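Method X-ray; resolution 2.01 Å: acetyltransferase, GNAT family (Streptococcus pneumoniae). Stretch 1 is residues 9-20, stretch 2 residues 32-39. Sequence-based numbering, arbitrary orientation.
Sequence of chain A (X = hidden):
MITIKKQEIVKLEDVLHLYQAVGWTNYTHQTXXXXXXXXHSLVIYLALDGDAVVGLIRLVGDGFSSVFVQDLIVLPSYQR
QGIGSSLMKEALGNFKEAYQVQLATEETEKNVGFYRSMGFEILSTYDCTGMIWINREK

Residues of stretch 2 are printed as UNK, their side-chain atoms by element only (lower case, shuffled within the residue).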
# COMPACT_ATOMS: atom_id res chain seq x y z
N ILE A 9 14.64 -7.46 0.62
CA ILE A 9 14.75 -7.16 2.04
C ILE A 9 14.55 -5.66 2.27
O ILE A 9 15.24 -4.80 1.67
CB ILE A 9 16.09 -7.64 2.64
CG1 ILE A 9 16.31 -9.15 2.40
CG2 ILE A 9 16.16 -7.34 4.16
CD1 ILE A 9 17.84 -9.57 2.43
N VAL A 10 13.58 -5.33 3.13
CA VAL A 10 13.37 -3.95 3.52
C VAL A 10 13.52 -3.89 5.02
O VAL A 10 12.76 -4.54 5.75
CB VAL A 10 12.00 -3.37 3.11
CG1 VAL A 10 11.91 -1.84 3.42
CG2 VAL A 10 11.76 -3.60 1.67
N LYS A 11 14.52 -3.11 5.44
CA LYS A 11 14.79 -2.83 6.85
C LYS A 11 14.03 -1.56 7.23
O LYS A 11 13.94 -0.63 6.43
CB LYS A 11 16.30 -2.66 7.08
CG LYS A 11 17.10 -3.99 7.24
CD LYS A 11 18.62 -3.74 7.51
CE LYS A 11 19.29 -2.92 6.37
NZ LYS A 11 20.47 -2.10 6.81
N LEU A 12 13.49 -1.53 8.44
CA LEU A 12 12.64 -0.43 8.88
C LEU A 12 13.34 0.95 8.86
O LEU A 12 12.75 1.95 8.42
CB LEU A 12 12.06 -0.76 10.26
CG LEU A 12 11.26 0.25 11.08
CD1 LEU A 12 10.13 0.90 10.31
CD2 LEU A 12 10.70 -0.47 12.28
N GLU A 13 14.61 1.00 9.27
CA GLU A 13 15.41 2.25 9.23
C GLU A 13 15.32 2.98 7.91
O GLU A 13 15.20 4.23 7.89
CB GLU A 13 16.90 2.00 9.50
CG GLU A 13 17.17 1.10 10.70
CD GLU A 13 17.41 -0.34 10.28
OE1 GLU A 13 18.20 -0.54 9.31
OE2 GLU A 13 16.81 -1.25 10.90
N ASP A 14 15.34 2.22 6.81
CA ASP A 14 15.32 2.83 5.47
C ASP A 14 13.94 3.38 5.09
O ASP A 14 13.81 4.20 4.18
CB ASP A 14 15.85 1.86 4.40
CG ASP A 14 17.22 1.21 4.79
OD1 ASP A 14 18.10 1.92 5.36
OD2 ASP A 14 17.40 -0.02 4.56
N VAL A 15 12.89 2.94 5.78
CA VAL A 15 11.53 3.40 5.43
C VAL A 15 10.76 4.10 6.55
O VAL A 15 9.66 4.60 6.32
CB VAL A 15 10.66 2.27 4.88
CG1 VAL A 15 11.25 1.79 3.52
CG2 VAL A 15 10.57 1.14 5.92
N LEU A 16 11.34 4.14 7.74
CA LEU A 16 10.64 4.69 8.92
C LEU A 16 10.22 6.12 8.70
O LEU A 16 9.13 6.51 9.12
CB LEU A 16 11.47 4.56 10.19
CG LEU A 16 10.78 4.89 11.52
CD1 LEU A 16 9.59 4.00 11.80
CD2 LEU A 16 11.80 4.81 12.65
N HIS A 17 11.05 6.90 8.02
CA HIS A 17 10.67 8.27 7.64
C HIS A 17 9.34 8.34 6.86
O HIS A 17 8.59 9.30 6.97
CB HIS A 17 11.82 8.99 6.88
CG HIS A 17 12.06 8.46 5.49
ND1 HIS A 17 12.63 7.24 5.27
CD2 HIS A 17 11.84 9.02 4.28
CE1 HIS A 17 12.70 7.03 3.96
NE2 HIS A 17 12.24 8.10 3.34
N LEU A 18 9.04 7.33 6.05
CA LEU A 18 7.77 7.33 5.31
C LEU A 18 6.55 7.16 6.28
O LEU A 18 5.58 7.88 6.19
CB LEU A 18 7.77 6.19 4.29
CG LEU A 18 8.77 6.23 3.13
CD1 LEU A 18 8.56 5.02 2.21
CD2 LEU A 18 8.60 7.48 2.38
N TYR A 19 6.64 6.18 7.16
CA TYR A 19 5.58 5.93 8.17
C TYR A 19 5.46 7.11 9.15
O TYR A 19 4.34 7.59 9.39
CB TYR A 19 5.83 4.61 8.91
CG TYR A 19 5.71 3.40 8.03
CD1 TYR A 19 4.46 2.77 7.80
CD2 TYR A 19 6.85 2.86 7.40
CE1 TYR A 19 4.36 1.63 6.97
CE2 TYR A 19 6.75 1.75 6.58
CZ TYR A 19 5.50 1.13 6.36
OH TYR A 19 5.46 0.03 5.55
N GLN A 20 6.59 7.62 9.66
CA GLN A 20 6.60 8.94 10.37
C GLN A 20 5.87 10.02 9.59
O GLN A 20 5.06 10.75 10.15
CB GLN A 20 8.04 9.41 10.70
CG GLN A 20 8.62 8.67 11.88
CD GLN A 20 10.15 8.72 12.02
OE1 GLN A 20 10.89 9.11 11.11
NE2 GLN A 20 10.63 8.24 13.16
N UNK A 32 7.19 -1.70 17.18
CA UNK A 32 6.72 -2.17 15.91
C UNK A 32 6.54 -3.71 15.69
O UNK A 32 7.47 -4.53 15.61
o UNK A 32 8.84 0.31 16.23
c UNK A 32 7.42 -1.51 14.73
c UNK A 32 7.98 0.83 15.45
c UNK A 32 7.06 -0.07 14.59
o UNK A 32 7.86 2.06 15.32
N UNK A 33 5.26 -4.06 15.67
CA UNK A 33 4.77 -5.00 14.67
C UNK A 33 5.41 -4.80 13.28
O UNK A 33 5.65 -5.77 12.56
c UNK A 33 3.25 -4.82 14.62
c UNK A 33 2.57 -5.24 15.97
se UNK A 33 2.89 -7.00 16.42
c UNK A 33 4.25 -6.84 17.57
N UNK A 34 5.67 -3.55 12.93
CA UNK A 34 6.06 -3.18 11.57
C UNK A 34 7.41 -3.79 11.14
O UNK A 34 7.52 -4.35 10.03
c UNK A 34 6.44 -1.04 10.06
c UNK A 34 5.66 -1.64 8.89
c UNK A 34 6.23 0.48 10.17
c UNK A 34 6.02 -1.65 11.39
N UNK A 35 8.40 -3.74 12.03
CA UNK A 35 9.68 -4.43 11.79
C UNK A 35 9.47 -5.90 11.42
O UNK A 35 9.96 -6.38 10.40
c UNK A 35 12.02 -4.31 12.76
o UNK A 35 13.79 -3.06 13.77
c UNK A 35 12.82 -3.82 13.97
c UNK A 35 10.55 -4.33 13.04
o UNK A 35 12.45 -4.20 15.12
N UNK A 36 8.67 -6.59 12.22
CA UNK A 36 8.28 -7.95 11.94
C UNK A 36 7.45 -8.08 10.65
O UNK A 36 7.69 -8.97 9.86
c UNK A 36 9.59 -9.58 14.26
c UNK A 36 8.40 -8.66 14.44
c UNK A 36 7.55 -8.57 13.15
o UNK A 36 10.71 -9.11 14.06
n UNK A 36 9.36 -10.89 14.33
N UNK A 37 6.47 -7.18 10.45
CA UNK A 37 5.60 -7.22 9.25
C UNK A 37 6.38 -7.21 7.93
O UNK A 37 6.07 -7.97 7.00
c UNK A 37 4.60 -6.07 9.26
N UNK A 38 7.38 -6.32 7.84
CA UNK A 38 8.19 -6.12 6.65
C UNK A 38 8.83 -7.40 6.13
O UNK A 38 9.09 -7.51 4.93
c UNK A 38 9.91 -2.70 7.59
c UNK A 38 8.76 -3.60 7.07
c UNK A 38 9.25 -5.03 6.89
c UNK A 38 8.22 -3.06 5.75
N UNK A 39 9.05 -8.37 7.00
CA UNK A 39 9.61 -9.67 6.61
C UNK A 39 8.57 -10.66 6.14
O UNK A 39 8.93 -11.71 5.60
o UNK A 39 11.60 -9.77 7.98
c UNK A 39 10.32 -10.35 7.80

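Position 32 carries three carbons in a row, the third bearing two oxygens. Its first side-chain carbon, CB, lies 4.2 Å from CD2 of L12. That is a carboxylate on a two-carbon arm, so the residue is glutamate, E32. The carboxylate also lies near CD1 of L16, with OE2 at 4.4 Å. Both contacts are with methyl groups, so the acid has no polar partner on stretch 1.

Position 33 has two carbons, a selenium and a last carbon, unbranched. Selenium in a thioether chain identifies selenomethionine, M33 in the sequence. Its side chain is out of reach of stretch 1 and touches a crystal neighbour instead.

Position 34 has four carbons, forked at the second. The fork one carbon beyond CB marks leucine rather than isoleucine, which forks at CB itself. One methyl sits over a face of the Y19 ring. The residue is L34, and that methyl is CD2. It is 3.5 Å from the ring centroid and 6° off the ring normal, a CH-pi contact. CD2 also lies 3.7 Å from CG of Y19 and 3.9 Å from CD1 of L12, so one methyl serves both neighbours. The chi1 t, chi2 p rotamer places it there.

Position 35 again has three carbons with two oxygens on the third. The CA-to-CB bond points sideways to stretch 1, and CB packs 3.9 Å from CD2 of L12. It is glutamate, E35. The carboxylate is exposed. Its OE2 is 4.5 Å from OE2 of E13, two like charges close together. This pair adds no attraction to the contact. E13 has a long salt bridge within its own stretch, with its OE1 3.7 Å from NZ of K11.

Position 36 has three carbons, the third with one oxygen and one nitrogen. It makes no contact with stretch 1 and touches a crystal neighbour. This amide on a two-carbon arm is glutamine, Q36.

Position 37 has a single side-chain carbon, out of reach of stretch 1. That makes it alanine, A37.

Position 38 has four carbons, forked at the second, and is buried. Its CB lies 3.7 Å from the backbone O of V10. It is the second leucine, L38. CD1 is 3.8 Å from CA of L12 and 4.2 Å from CG2 of V15, while CD2 is 4.1 Å from OH of Y19.

Position 39 has one carbon followed by one oxygen, exposed and without contact to stretch 1. It is serine, S39.

The contact is essentially apolar. No hydrogen bond crosses it, and the two stretches bury 422 Å² in total. L34 and L38 are four residues apart, about one helical turn, and both CA-to-CB bonds point toward stretch 1. The bond from L38 N to L34 O (2.9 Å) belongs to that turn. L12 packs against both, with Y19 beside them. E32 and E35 lay the carbons of their arms against CD2 of L12, and the helix axes cross at 121°.

Stretch 2 (32-39) EMLEQALS
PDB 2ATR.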